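Long-range contacts in gamma-glutamyltranspeptidase (Streptomyces lincolnensis, PDB 6J3A), which probably acts as a gamma-glutamyltranspeptidase of the Ntn-hydrolase superfamily, a homologue of the LmbA enzyme, handling gamma-glutamyl-type bonds: residues G267-K272 / T484-R490; A318-A324 / L469-T474; L8-M14 / I600-A604. One frame throughout, in Å; residues are numbered along the deposited sequence.

Interactions 1 and 3 are buried pairings of antiparallel strands, whereas interaction 2 is partly buried and joins the end of helix 299-319 to a loop. Strands 493-499 and 590-594 lie in order between the pair of interaction 1 and strand 601-605 of interaction 3, whose centre is about 19 Å from that of interaction 1. Both use backbone hydrogen bonds, but interaction 1 adds a cluster of polar groups round a lysine, while interaction 3 adds a methionine packed over the strands and borders the second subunit. Interaction 2, with its centre about 40 Å from that of interaction 3, relies on a proline, one direct hydrogen bond and a water.

Interaction 1. Residues G267-K272 / T484-R490; sequences GWTVCK and TPSIALR
One face of the Trp-268 indole is covered by Arg-490, whose CD lies 3.9 Å from the centroid of the five-membered ring in a CH-pi contact; Phe-514 of helix 506-519 meets the indole edge-to-face. The arginine CG stands anti to its backbone N (chi1 -179°), and a bend at the next bond carries the chain over the indole, leaving the guanidinium turned 48° from the ring. NH1 gives a weak bond to Gly-267 O, where a side chain on Gly-267 would collide with NH1. On the other side of the strand pair, Thr-269 CB packs against Leu-489 CB at 3.8 Å, while Thr-269 OG1 bonds to Asp-264. The backbone bond from Leu-489 N to Thr-269 O is short, 2.6 Å. Lys-272, bent twice along its chain, brings NZ within 2.6 Å of Thr-484 OG1 and 2.8 Å of Ser-486 OG; it also bonds to Pro-485 O, approaching from above the carbonyl plane. Lysine suits this spot because its long chain can carry a cation from the end of strand 268-272 to oxygens at and just before the start of strand 486-490. With Asp-507 completing a salt bridge, the buried ammonium is likely to be well compensated, tying the two strands together.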
ATOM      1  N   GLY A 267       9.333   5.170  29.446  1.00 26.02           N
ATOM      2  CA  GLY A 267      10.437   5.339  28.492  1.00 26.33           C
ATOM      3  C   GLY A 267      10.137   6.240  27.307  1.00 27.80           C
ATOM      4  O   GLY A 267      11.067   6.703  26.623  1.00 27.49           O
ATOM      5  N   TRP A 268       8.844   6.470  27.053  1.00 29.88           N
ATOM      6  CA  TRP A 268       8.373   7.328  25.967  1.00 31.28           C
ATOM      7  C   TRP A 268       7.951   8.708  26.460  1.00 32.20           C
ATOM      8  O   TRP A 268       7.609   8.894  27.631  1.00 31.59           O
ATOM      9  CB  TRP A 268       7.156   6.731  25.244  1.00 31.68           C
ATOM     10  CG  TRP A 268       7.263   5.321  24.774  1.00 32.34           C
ATOM     11  CD1 TRP A 268       7.148   4.200  25.538  1.00 32.99           C
ATOM     12  CD2 TRP A 268       7.426   4.870  23.421  1.00 32.25           C
ATOM     13  NE1 TRP A 268       7.262   3.078  24.755  1.00 33.47           N
ATOM     14  CE2 TRP A 268       7.430   3.461  23.451  1.00 32.83           C
ATOM     15  CE3 TRP A 268       7.591   5.519  22.195  1.00 32.13           C
ATOM     16  CZ2 TRP A 268       7.597   2.689  22.300  1.00 33.02           C
ATOM     17  CZ3 TRP A 268       7.750   4.751  21.052  1.00 32.48           C
ATOM     18  CH2 TRP A 268       7.752   3.351  21.113  1.00 32.59           C
ATOM     19  N   THR A 269       7.966   9.655  25.529  1.00 32.62           N
ATOM     20  CA  THR A 269       7.319  10.948  25.682  1.00 32.64           C
ATOM     21  C   THR A 269       6.344  11.085  24.529  1.00 32.58           C
ATOM     22  O   THR A 269       6.738  10.940  23.380  1.00 34.20           O
ATOM     23  CB  THR A 269       8.322  12.109  25.587  1.00 32.26           C
ATOM     24  OG1 THR A 269       9.386  11.896  26.522  1.00 31.73           O
ATOM     25  CG2 THR A 269       7.640  13.460  25.864  1.00 31.85           C
ATOM     26  N   VAL A 270       5.084  11.373  24.828  1.00 32.03           N
ATOM     27  CA  VAL A 270       4.103  11.675  23.789  1.00 31.36           C
ATOM     28  C   VAL A 270       3.927  13.185  23.703  1.00 31.04           C
ATOM     29  O   VAL A 270       3.766  13.838  24.722  1.00 30.94           O
ATOM     30  CB  VAL A 270       2.756  11.022  24.072  1.00 30.73           C
ATOM     31  CG1 VAL A 270       1.828  11.240  22.885  1.00 31.59           C
ATOM     32  CG2 VAL A 270       2.940   9.531  24.321  1.00 31.29           C
ATOM     33  N   CYS A 271       3.965  13.717  22.482  1.00 30.65           N
ATOM     34  CA  CYS A 271       3.748  15.143  22.208  1.00 30.40           C
ATOM     35  C   CYS A 271       2.405  15.370  21.535  1.00 28.57           C
ATOM     36  O   CYS A 271       2.053  14.659  20.593  1.00 27.34           O
ATOM     37  CB  CYS A 271       4.856  15.698  21.310  1.00 30.59           C
ATOM     38  SG  CYS A 271       6.495  15.520  22.047  1.00 31.09           S
ATOM     39  N   LYS A 272       1.687  16.384  22.015  1.00 27.69           N
ATOM     40  CA  LYS A 272       0.359  16.751  21.515  1.00 27.23           C
ATOM     41  C   LYS A 272       0.221  18.252  21.409  1.00 27.00           C
ATOM     42  O   LYS A 272       1.070  18.992  21.882  1.00 27.65           O
ATOM     43  CB  LYS A 272      -0.719  16.238  22.475  1.00 26.78           C
ATOM     44  CG  LYS A 272      -0.694  14.737  22.739  1.00 26.49           C
ATOM     45  CD  LYS A 272      -1.030  13.914  21.497  1.00 26.33           C
ATOM     46  CE  LYS A 272      -2.520  13.931  21.194  1.00 25.70           C
ATOM     47  NZ  LYS A 272      -2.837  13.484  19.811  1.00 25.29           N
ATOM     48  N   THR A 484      -6.110  16.509  16.556  1.00 25.69           N
ATOM     49  CA  THR A 484      -5.101  16.145  17.521  1.00 24.33           C
ATOM     50  C   THR A 484      -4.073  15.147  16.985  1.00 24.12           C
ATOM     51  O   THR A 484      -4.147  13.942  17.259  1.00 23.79           O
ATOM     52  CB  THR A 484      -5.750  15.642  18.828  1.00 24.03           C
ATOM     53  OG1 THR A 484      -4.723  15.219  19.723  1.00 23.06           O
ATOM     54  CG2 THR A 484      -6.756  14.504  18.585  1.00 23.81           C
ATOM     55  N   PRO A 485      -3.072  15.655  16.247  1.00 23.89           N
ATOM     56  CA  PRO A 485      -1.971  14.781  15.832  1.00 24.14           C
ATOM     57  C   PRO A 485      -1.042  14.430  16.998  1.00 24.05           C
ATOM     58  O   PRO A 485      -1.127  15.042  18.068  1.00 24.06           O
ATOM     59  CB  PRO A 485      -1.231  15.610  14.772  1.00 24.15           C
ATOM     60  CG  PRO A 485      -1.557  17.027  15.085  1.00 24.21           C
ATOM     61  CD  PRO A 485      -2.857  17.056  15.841  1.00 24.30           C
ATOM     62  N   SER A 486      -0.153  13.470  16.769  1.00 23.66           N
ATOM     63  CA  SER A 486       0.779  12.988  17.792  1.00 24.42           C
ATOM     64  C   SER A 486       2.180  12.839  17.240  1.00 24.48           C
ATOM     65  O   SER A 486       2.372  12.531  16.054  1.00 24.47           O
ATOM     66  CB  SER A 486       0.348  11.621  18.329  1.00 24.71           C
ATOM     67  OG  SER A 486      -1.015  11.620  18.714  1.00 25.12           O
ATOM     68  N   ILE A 487       3.153  13.079  18.109  1.00 24.22           N
ATOM     69  CA  ILE A 487       4.523  12.654  17.885  1.00 25.01           C
ATOM     70  C   ILE A 487       4.996  11.957  19.161  1.00 25.34           C
ATOM     71  O   ILE A 487       4.782  12.453  20.263  1.00 25.33           O
ATOM     72  CB  ILE A 487       5.440  13.833  17.472  1.00 25.06           C
ATOM     73  CG1 ILE A 487       5.152  14.220  16.018  1.00 25.39           C
ATOM     74  CG2 ILE A 487       6.913  13.454  17.633  1.00 24.95           C
ATOM     75  CD1 ILE A 487       6.052  15.293  15.434  1.00 25.99           C
ATOM     76  N   ALA A 488       5.628  10.798  19.013  1.00 26.82           N
ATOM     77  CA  ALA A 488       6.143  10.058  20.169  1.00 28.43           C
ATOM     78  C   ALA A 488       7.652  10.033  20.161  1.00 29.55           C
ATOM     79  O   ALA A 488       8.269   9.799  19.130  1.00 29.69           O
ATOM     80  CB  ALA A 488       5.595   8.642  20.218  1.00 28.38           C
ATOM     81  N   LEU A 489       8.227  10.310  21.327  1.00 31.70           N
ATOM     82  CA  LEU A 489       9.652  10.163  21.576  1.00 32.80           C
ATOM     83  C   LEU A 489       9.920   8.871  22.350  1.00 33.75           C
ATOM     84  O   LEU A 489       9.066   8.400  23.112  1.00 31.88           O
ATOM     85  CB  LEU A 489      10.190  11.360  22.366  1.00 33.22           C
ATOM     86  CG  LEU A 489       9.657  12.759  22.036  1.00 33.37           C
ATOM     87  CD1 LEU A 489      10.379  13.826  22.844  1.00 33.23           C
ATOM     88  CD2 LEU A 489       9.813  13.059  20.559  1.00 33.39           C
ATOM     89  N   ARG A 490      11.100   8.301  22.136  1.00 35.45           N
ATOM     90  CA  ARG A 490      11.606   7.204  22.966  1.00 37.54           C
ATOM     91  C   ARG A 490      12.964   7.665  23.456  1.00 37.75           C
ATOM     92  O   ARG A 490      13.838   7.955  22.638  1.00 38.15           O
ATOM     93  CB  ARG A 490      11.717   5.911  22.153  1.00 38.70           C
ATOM     94  CG  ARG A 490      12.209   4.695  22.918  1.00 39.48           C
ATOM     95  CD  ARG A 490      11.149   4.156  23.860  1.00 41.68           C
ATOM     96  NE  ARG A 490      11.593   2.923  24.520  1.00 43.74           N
ATOM     97  CZ  ARG A 490      12.459   2.850  25.539  1.00 44.01           C
ATOM     98  NH1 ARG A 490      13.016   3.943  26.071  1.00 44.72           N
ATOM     99  NH2 ARG A 490      12.780   1.657  26.037  1.00 43.81           N
TER

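Interaction 2. Residues A318-A324 / L469-T474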
ATOM      1  N   ALA A 318     -14.817  19.797  31.237  1.00 32.84           N
ATOM      2  CA  ALA A 318     -14.778  20.758  32.342  1.00 31.72           C
ATOM      3  C   ALA A 318     -13.709  21.831  32.196  1.00 30.72           C
ATOM      4  O   ALA A 318     -13.966  22.993  32.493  1.00 32.83           O
ATOM      5  CB  ALA A 318     -14.584  20.026  33.661  1.00 31.40           C
ATOM      6  N   TRP A 319     -12.520  21.438  31.753  1.00 30.13           N
ATOM      7  CA  TRP A 319     -11.334  22.291  31.863  1.00 30.95           C
ATOM      8  C   TRP A 319     -10.748  22.811  30.551  1.00 31.71           C
ATOM      9  O   TRP A 319     -10.077  23.845  30.564  1.00 31.11           O
ATOM     10  CB  TRP A 319     -10.256  21.574  32.695  1.00 31.53           C
ATOM     11  CG  TRP A 319     -10.765  21.226  34.071  1.00 31.58           C
ATOM     12  CD1 TRP A 319     -11.025  19.981  34.568  1.00 31.49           C
ATOM     13  CD2 TRP A 319     -11.125  22.149  35.093  1.00 32.09           C
ATOM     14  NE1 TRP A 319     -11.504  20.072  35.849  1.00 31.56           N
ATOM     15  CE2 TRP A 319     -11.585  21.394  36.193  1.00 32.09           C
ATOM     16  CE3 TRP A 319     -11.098  23.551  35.190  1.00 32.32           C
ATOM     17  CZ2 TRP A 319     -12.015  21.993  37.380  1.00 32.54           C
ATOM     18  CZ3 TRP A 319     -11.529  24.149  36.359  1.00 31.59           C
ATOM     19  CH2 TRP A 319     -11.979  23.368  37.445  1.00 32.45           C
ATOM     20  N   TYR A 320     -10.996  22.133  29.426  1.00 32.76           N
ATOM     21  CA  TYR A 320     -10.289  22.480  28.173  1.00 32.54           C
ATOM     22  C   TYR A 320     -10.995  23.580  27.417  1.00 31.51           C
ATOM     23  O   TYR A 320     -12.214  23.739  27.497  1.00 29.47           O
ATOM     24  CB  TYR A 320     -10.105  21.291  27.232  1.00 33.35           C
ATOM     25  CG  TYR A 320      -9.170  20.188  27.696  1.00 35.23           C
ATOM     26  CD1 TYR A 320      -8.955  19.912  29.055  1.00 35.36           C
ATOM     27  CD2 TYR A 320      -8.540  19.365  26.760  1.00 36.52           C
ATOM     28  CE1 TYR A 320      -8.133  18.871  29.457  1.00 35.55           C
ATOM     29  CE2 TYR A 320      -7.717  18.320  27.158  1.00 36.24           C
ATOM     30  CZ  TYR A 320      -7.521  18.076  28.508  1.00 36.10           C
ATOM     31  OH  TYR A 320      -6.702  17.045  28.910  1.00 36.43           O
ATOM     32  N   GLY A 321     -10.200  24.315  26.651  1.00 31.15           N
ATOM     33  CA  GLY A 321     -10.697  25.436  25.873  1.00 31.47           C
ATOM     34  C   GLY A 321      -9.631  26.492  25.697  1.00 31.61           C
ATOM     35  O   GLY A 321      -8.475  26.295  26.077  1.00 31.28           O
ATOM     36  N   ASP A 322     -10.028  27.610  25.096  1.00 31.14           N
ATOM     37  CA  ASP A 322      -9.138  28.759  24.899  1.00 30.29           C
ATOM     38  C   ASP A 322      -9.699  30.079  25.449  1.00 30.97           C
ATOM     39  O   ASP A 322      -9.095  31.131  25.229  1.00 30.60           O
ATOM     40  CB  ASP A 322      -8.829  28.920  23.410  1.00 29.71           C
ATOM     41  CG  ASP A 322      -7.576  29.740  23.149  1.00 29.05           C
ATOM     42  OD1 ASP A 322      -6.572  29.584  23.887  1.00 27.90           O
ATOM     43  OD2 ASP A 322      -7.590  30.527  22.176  1.00 27.65           O
ATOM     44  N   ALA A 323     -10.814  30.026  26.187  1.00 30.67           N
ATOM     45  CA  ALA A 323     -11.402  31.226  26.810  1.00 32.37           C
ATOM     46  C   ALA A 323     -10.950  31.444  28.261  1.00 32.83           C
ATOM     47  O   ALA A 323     -11.449  32.354  28.937  1.00 32.79           O
ATOM     48  CB  ALA A 323     -12.924  31.173  26.740  1.00 32.69           C
ATOM     49  N   ALA A 324     -10.007  30.622  28.719  1.00 33.11           N
ATOM     50  CA  ALA A 324      -9.501  30.662  30.087  1.00 34.25           C
ATOM     51  C   ALA A 324      -8.180  29.911  30.185  1.00 35.29           C
ATOM     52  O   ALA A 324      -7.783  29.204  29.259  1.00 37.49           O
ATOM     53  CB  ALA A 324     -10.518  30.050  31.046  1.00 34.06           C
ATOM     54  N   LEU A 469     -17.078  30.000  30.880  1.00 37.32           N
ATOM     55  CA  LEU A 469     -16.510  28.642  30.768  1.00 35.00           C
ATOM     56  C   LEU A 469     -15.213  28.659  29.954  1.00 34.49           C
ATOM     57  O   LEU A 469     -15.023  29.566  29.138  1.00 34.07           O
ATOM     58  CB  LEU A 469     -17.507  27.686  30.118  1.00 34.18           C
ATOM     59  CG  LEU A 469     -18.926  27.607  30.674  1.00 33.46           C
ATOM     60  CD1 LEU A 469     -19.829  26.999  29.617  1.00 34.07           C
ATOM     61  CD2 LEU A 469     -18.988  26.788  31.951  1.00 33.43           C
ATOM     62  N   PRO A 470     -14.327  27.655  30.156  1.00 34.39           N
ATOM     63  CA  PRO A 470     -13.076  27.580  29.377  1.00 33.46           C
ATOM     64  C   PRO A 470     -13.287  27.522  27.853  1.00 31.82           C
ATOM     65  O   PRO A 470     -12.451  28.043  27.100  1.00 30.70           O
ATOM     66  CB  PRO A 470     -12.418  26.275  29.869  1.00 34.71           C
ATOM     67  CG  PRO A 470     -13.106  25.902  31.129  1.00 34.90           C
ATOM     68  CD  PRO A 470     -14.479  26.497  31.065  1.00 35.11           C
ATOM     69  N   ASN A 471     -14.387  26.885  27.435  1.00 30.17           N
ATOM     70  CA  ASN A 471     -14.807  26.770  26.015  1.00 30.45           C
ATOM     71  C   ASN A 471     -16.090  27.572  25.651  1.00 30.17           C
ATOM     72  O   ASN A 471     -16.863  27.168  24.776  1.00 29.89           O
ATOM     73  CB  ASN A 471     -15.014  25.279  25.675  1.00 30.99           C
ATOM     74  CG  ASN A 471     -15.097  25.005  24.178  1.00 29.76           C
ATOM     75  OD1 ASN A 471     -14.448  25.672  23.369  1.00 29.03           O
ATOM     76  ND2 ASN A 471     -15.898  24.008  23.810  1.00 28.41           N
ATOM     77  N   SER A 472     -16.300  28.701  26.326  1.00 30.41           N
ATOM     78  CA  SER A 472     -17.356  29.655  25.988  1.00 30.45           C
ATOM     79  C   SER A 472     -16.979  30.277  24.670  1.00 30.70           C
ATOM     80  O   SER A 472     -15.810  30.611  24.478  1.00 30.76           O
ATOM     81  CB  SER A 472     -17.437  30.785  27.029  1.00 30.79           C
ATOM     82  OG  SER A 472     -18.042  30.362  28.241  1.00 31.78           O
ATOM     83  N   LEU A 473     -17.951  30.439  23.772  1.00 30.98           N
ATOM     84  CA  LEU A 473     -17.710  31.110  22.499  1.00 30.98           C
ATOM     85  C   LEU A 473     -17.157  32.501  22.792  1.00 30.86           C
ATOM     86  O   LEU A 473     -17.795  33.295  23.486  1.00 31.97           O
ATOM     87  CB  LEU A 473     -18.993  31.202  21.678  1.00 31.74           C
ATOM     88  CG  LEU A 473     -18.905  32.045  20.394  1.00 32.11           C
ATOM     89  CD1 LEU A 473     -17.860  31.492  19.430  1.00 32.20           C
ATOM     90  CD2 LEU A 473     -20.264  32.149  19.719  1.00 31.79           C
ATOM     91  N   THR A 474     -15.957  32.777  22.300  1.00 30.32           N
ATOM     92  CA  THR A 474     -15.255  33.996  22.681  1.00 31.37           C
ATOM     93  C   THR A 474     -14.513  34.602  21.487  1.00 32.20           C
ATOM     94  O   THR A 474     -13.707  33.923  20.852  1.00 33.32           O
ATOM     95  CB  THR A 474     -14.268  33.742  23.847  1.00 30.75           C
ATOM     96  OG1 THR A 474     -14.951  33.100  24.934  1.00 31.55           O
ATOM     97  CG2 THR A 474     -13.683  35.047  24.357  1.00 29.66           C
TER
HETATM   98  O   HOH W   1     -12.505  27.363  23.209  1.00 15.57           O
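Pro-470 lies against the end of helix 299-319, its ring meeting a row of backbone carbonyls. Its CB is 3.4 Å from Trp-319 O and 3.5 Å from Tyr-320 O; CG, at the tip of the ring, reaches Ala-318 O at 3.3 Å, and CD follows more loosely alongside the same oxygen. A compact ring suits this place, since it sets aliphatic C-H groups, and no oxygen that would repel them, against these carbonyls. The carbonyl of Pro-470 faces the chain that follows the helix: Pro-470 O accepts Ala-323 N at 2.7 Å, with the donor tilted only 18° from the carbonyl plane, and it also takes a C-H...O contact from Gly-321 CA. Glycine fits there because any CB would run into Pro-470 O, and because its backbone angles would press a side chain against the preceding carbonyl. Asn-471 CG is anti to the backbone N (chi1 -165°), which sends the amide to a water: the water donates to Asn-471 OD1 at 2.6 Å and accepts from Asp-322 N at 3.1 Å. That amide is also tied to Met-462 O and Arg-480 N, while Asp-322 makes a salt bridge with Arg-478. Farther along, Ala-323 CB comes 3.3 Å from Thr-474 OG1, a spot suited to a small methyl, and this hydroxyl donates to Ser-472 O. Ser-472 OG accepts Leu-469 N and bonds to Glu-466 O, bracing the loop from within. The arrangement is a type I beta turn, Leu-469 to Ser-472, with proline at its second position, where its restricted phi fits, docked on the C-terminal end of a helix.

Interaction 3. Residues L8-M14 / I600-A604; sequences LQGTFGM and ILSAA
Met-14 lies across the strand pair on the side that bears Leu-601 and Ala-603, each part of its chain meeting a different neighbour; Gln-9 and Ser-602 point to the opposite face. Its CG packs on Leu-601 CB at 3.8 Å, SD rests 3.7 Å from Ala-603 CB, and CE ends near Leu-601 O. A bend at chi2 (-69°), following a CG anti to the carbonyl carbon, turns the thioether from strand 601-605 toward strand 8-10, so that CE ends beside Gly-10. The flexible methionine suits this surface because Ala-603 is small enough to receive the sulfur and Gly-10 leaves its methyl a place: a CB on Gly-10 would clash with Met-14 CE. With an alanine at Met-14, Ala-603 CB would probably lose its sulfur contact and Leu-601 CB the CG packed on it, opening a gap beside Gly-10. Leu-601 CD1 reaches round to Gly-13 N at 3.6 Å. Beneath these side chains Gly-10 N bonds to Leu-601 O and Leu-601 N to Gly-10 O, each at 2.8 Å. Ala-603 N bonds to Leu-8 O at 3.1 Å, with a weak return bond. Phe-12 and Gly-13, opposite Arg-617, form a classic beta bulge. Strand 590-594 flanks strand 601-605 through Ser-602, and Val-427 of strand 424-428 touches both Met-14 and Leu-601. Helix 529-534 packs on Ser-602 and Ala-604, helix 20-31 meets Phe-12, and Trp-20 of the second subunit donates to Gln-9 O, placing strand 8-10 at the subunit interface.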
ATOM      1  N   LEU A   8       5.810  -1.044   6.169  1.00 24.08           N
ATOM      2  CA  LEU A   8       6.872  -0.736   5.198  1.00 24.46           C
ATOM      3  C   LEU A   8       8.150  -0.331   5.923  1.00 24.82           C
ATOM      4  O   LEU A   8       8.085   0.299   6.963  1.00 25.19           O
ATOM      5  CB  LEU A   8       6.466   0.396   4.248  1.00 24.15           C
ATOM      6  CG  LEU A   8       5.138   0.320   3.485  1.00 23.70           C
ATOM      7  CD1 LEU A   8       5.068   1.461   2.480  1.00 23.49           C
ATOM      8  CD2 LEU A   8       4.957  -1.017   2.799  1.00 23.35           C
ATOM      9  N   GLN A   9       9.293  -0.722   5.373  1.00 25.83           N
ATOM     10  CA  GLN A   9      10.616  -0.396   5.910  1.00 26.15           C
ATOM     11  C   GLN A   9      11.511   0.114   4.795  1.00 25.65           C
ATOM     12  O   GLN A   9      11.502  -0.442   3.701  1.00 25.36           O
ATOM     13  CB  GLN A   9      11.238  -1.637   6.516  1.00 27.26           C
ATOM     14  CG  GLN A   9      10.681  -1.978   7.880  1.00 28.74           C
ATOM     15  CD  GLN A   9      11.237  -3.273   8.416  1.00 29.16           C
ATOM     16  OE1 GLN A   9      11.266  -4.285   7.717  1.00 29.93           O
ATOM     17  NE2 GLN A   9      11.670  -3.255   9.663  1.00 29.68           N
ATOM     18  N   GLY A  10      12.305   1.140   5.075  1.00 25.54           N
ATOM     19  CA  GLY A  10      13.097   1.794   4.025  1.00 25.78           C
ATOM     20  C   GLY A  10      14.111   2.778   4.554  1.00 25.50           C
ATOM     21  O   GLY A  10      14.322   2.858   5.759  1.00 24.99           O
ATOM     22  N   THR A  11      14.750   3.500   3.637  1.00 25.90           N
ATOM     23  CA  THR A  11      15.843   4.436   3.960  1.00 27.36           C
ATOM     24  C   THR A  11      15.828   5.765   3.199  1.00 27.98           C
ATOM     25  O   THR A  11      16.799   6.525   3.262  1.00 27.24           O
ATOM     26  CB  THR A  11      17.205   3.779   3.658  1.00 27.51           C
ATOM     27  OG1 THR A  11      17.236   3.356   2.289  1.00 27.88           O
ATOM     28  CG2 THR A  11      17.429   2.585   4.543  1.00 27.95           C
ATOM     29  N   PHE A  12      14.743   6.036   2.482  1.00 28.80           N
ATOM     30  CA  PHE A  12      14.627   7.248   1.690  1.00 29.27           C
ATOM     31  C   PHE A  12      13.498   8.159   2.176  1.00 29.38           C
ATOM     32  O   PHE A  12      13.673   9.369   2.233  1.00 30.76           O
ATOM     33  CB  PHE A  12      14.446   6.931   0.205  1.00 29.53           C
ATOM     34  CG  PHE A  12      14.306   8.170  -0.631  1.00 29.98           C
ATOM     35  CD1 PHE A  12      15.420   8.949  -0.934  1.00 29.62           C
ATOM     36  CD2 PHE A  12      13.047   8.616  -1.035  1.00 29.93           C
ATOM     37  CE1 PHE A  12      15.287  10.125  -1.670  1.00 29.82           C
ATOM     38  CE2 PHE A  12      12.911   9.789  -1.765  1.00 29.91           C
ATOM     39  CZ  PHE A  12      14.032  10.545  -2.084  1.00 29.12           C
ATOM     40  N   GLY A  13      12.336   7.596   2.479  1.00 28.52           N
ATOM     41  CA  GLY A  13      11.213   8.397   2.954  1.00 28.21           C
ATOM     42  C   GLY A  13       9.973   7.560   3.171  1.00 28.19           C
ATOM     43  O   GLY A  13       9.834   6.497   2.577  1.00 28.10           O
ATOM     44  N   MET A  14       9.075   8.035   4.029  1.00 28.50           N
ATOM     45  CA  MET A  14       7.817   7.328   4.312  1.00 28.62           C
ATOM     46  C   MET A  14       6.667   8.308   4.475  1.00 28.87           C
ATOM     47  O   MET A  14       6.831   9.359   5.103  1.00 29.74           O
ATOM     48  CB  MET A  14       7.936   6.462   5.571  1.00 28.81           C
ATOM     49  CG  MET A  14       8.793   5.209   5.424  1.00 28.53           C
ATOM     50  SD  MET A  14       8.074   3.941   4.364  1.00 27.90           S
ATOM     51  CE  MET A  14       9.512   2.898   4.124  1.00 29.36           C
ATOM     52  N   ILE A 600      16.539   3.488  10.032  1.00 36.37           N
ATOM     53  CA  ILE A 600      15.556   2.874   9.143  1.00 34.46           C
ATOM     54  C   ILE A 600      14.199   3.520   9.379  1.00 33.15           C
ATOM     55  O   ILE A 600      13.752   3.636  10.515  1.00 33.54           O
ATOM     56  CB  ILE A 600      15.461   1.339   9.365  1.00 34.50           C
ATOM     57  CG1 ILE A 600      16.687   0.654   8.756  1.00 34.35           C
ATOM     58  CG2 ILE A 600      14.188   0.737   8.755  1.00 34.29           C
ATOM     59  CD1 ILE A 600      16.915  -0.770   9.222  1.00 34.00           C
ATOM     60  N   LEU A 601      13.548   3.894   8.283  1.00 32.43           N
ATOM     61  CA  LEU A 601      12.233   4.536   8.284  1.00 30.15           C
ATOM     62  C   LEU A 601      11.160   3.491   8.062  1.00 29.47           C
ATOM     63  O   LEU A 601      11.353   2.573   7.261  1.00 29.67           O
ATOM     64  CB  LEU A 601      12.181   5.555   7.154  1.00 29.28           C
ATOM     65  CG  LEU A 601      13.363   6.515   7.101  1.00 29.63           C
ATOM     66  CD1 LEU A 601      13.216   7.498   5.961  1.00 30.00           C
ATOM     67  CD2 LEU A 601      13.492   7.262   8.413  1.00 30.06           C
ATOM     68  N   SER A 602      10.031   3.623   8.751  1.00 27.89           N
ATOM     69  CA  SER A 602       8.910   2.709   8.532  1.00 28.06           C
ATOM     70  C   SER A 602       7.570   3.444   8.405  1.00 28.02           C
ATOM     71  O   SER A 602       7.501   4.660   8.597  1.00 29.93           O
ATOM     72  CB  SER A 602       8.889   1.594   9.595  1.00 27.57           C
ATOM     73  OG  SER A 602       8.918   2.116  10.899  1.00 28.06           O
ATOM     74  N   ALA A 603       6.527   2.710   8.021  1.00 27.10           N
ATOM     75  CA  ALA A 603       5.189   3.277   7.833  1.00 25.40           C
ATOM     76  C   ALA A 603       4.137   2.204   7.806  1.00 24.41           C
ATOM     77  O   ALA A 603       4.377   1.099   7.329  1.00 24.69           O
ATOM     78  CB  ALA A 603       5.114   4.070   6.549  1.00 25.10           C
ATOM     79  N   ALA A 604       2.968   2.552   8.325  1.00 23.88           N
ATOM     80  CA  ALA A 604       1.787   1.712   8.251  1.00 24.33           C
ATOM     81  C   ALA A 604       0.574   2.606   7.981  1.00 25.18           C
ATOM     82  O   ALA A 604       0.669   3.835   8.038  1.00 24.80           O
ATOM     83  CB  ALA A 604       1.607   0.912   9.528  1.00 23.65           C
TER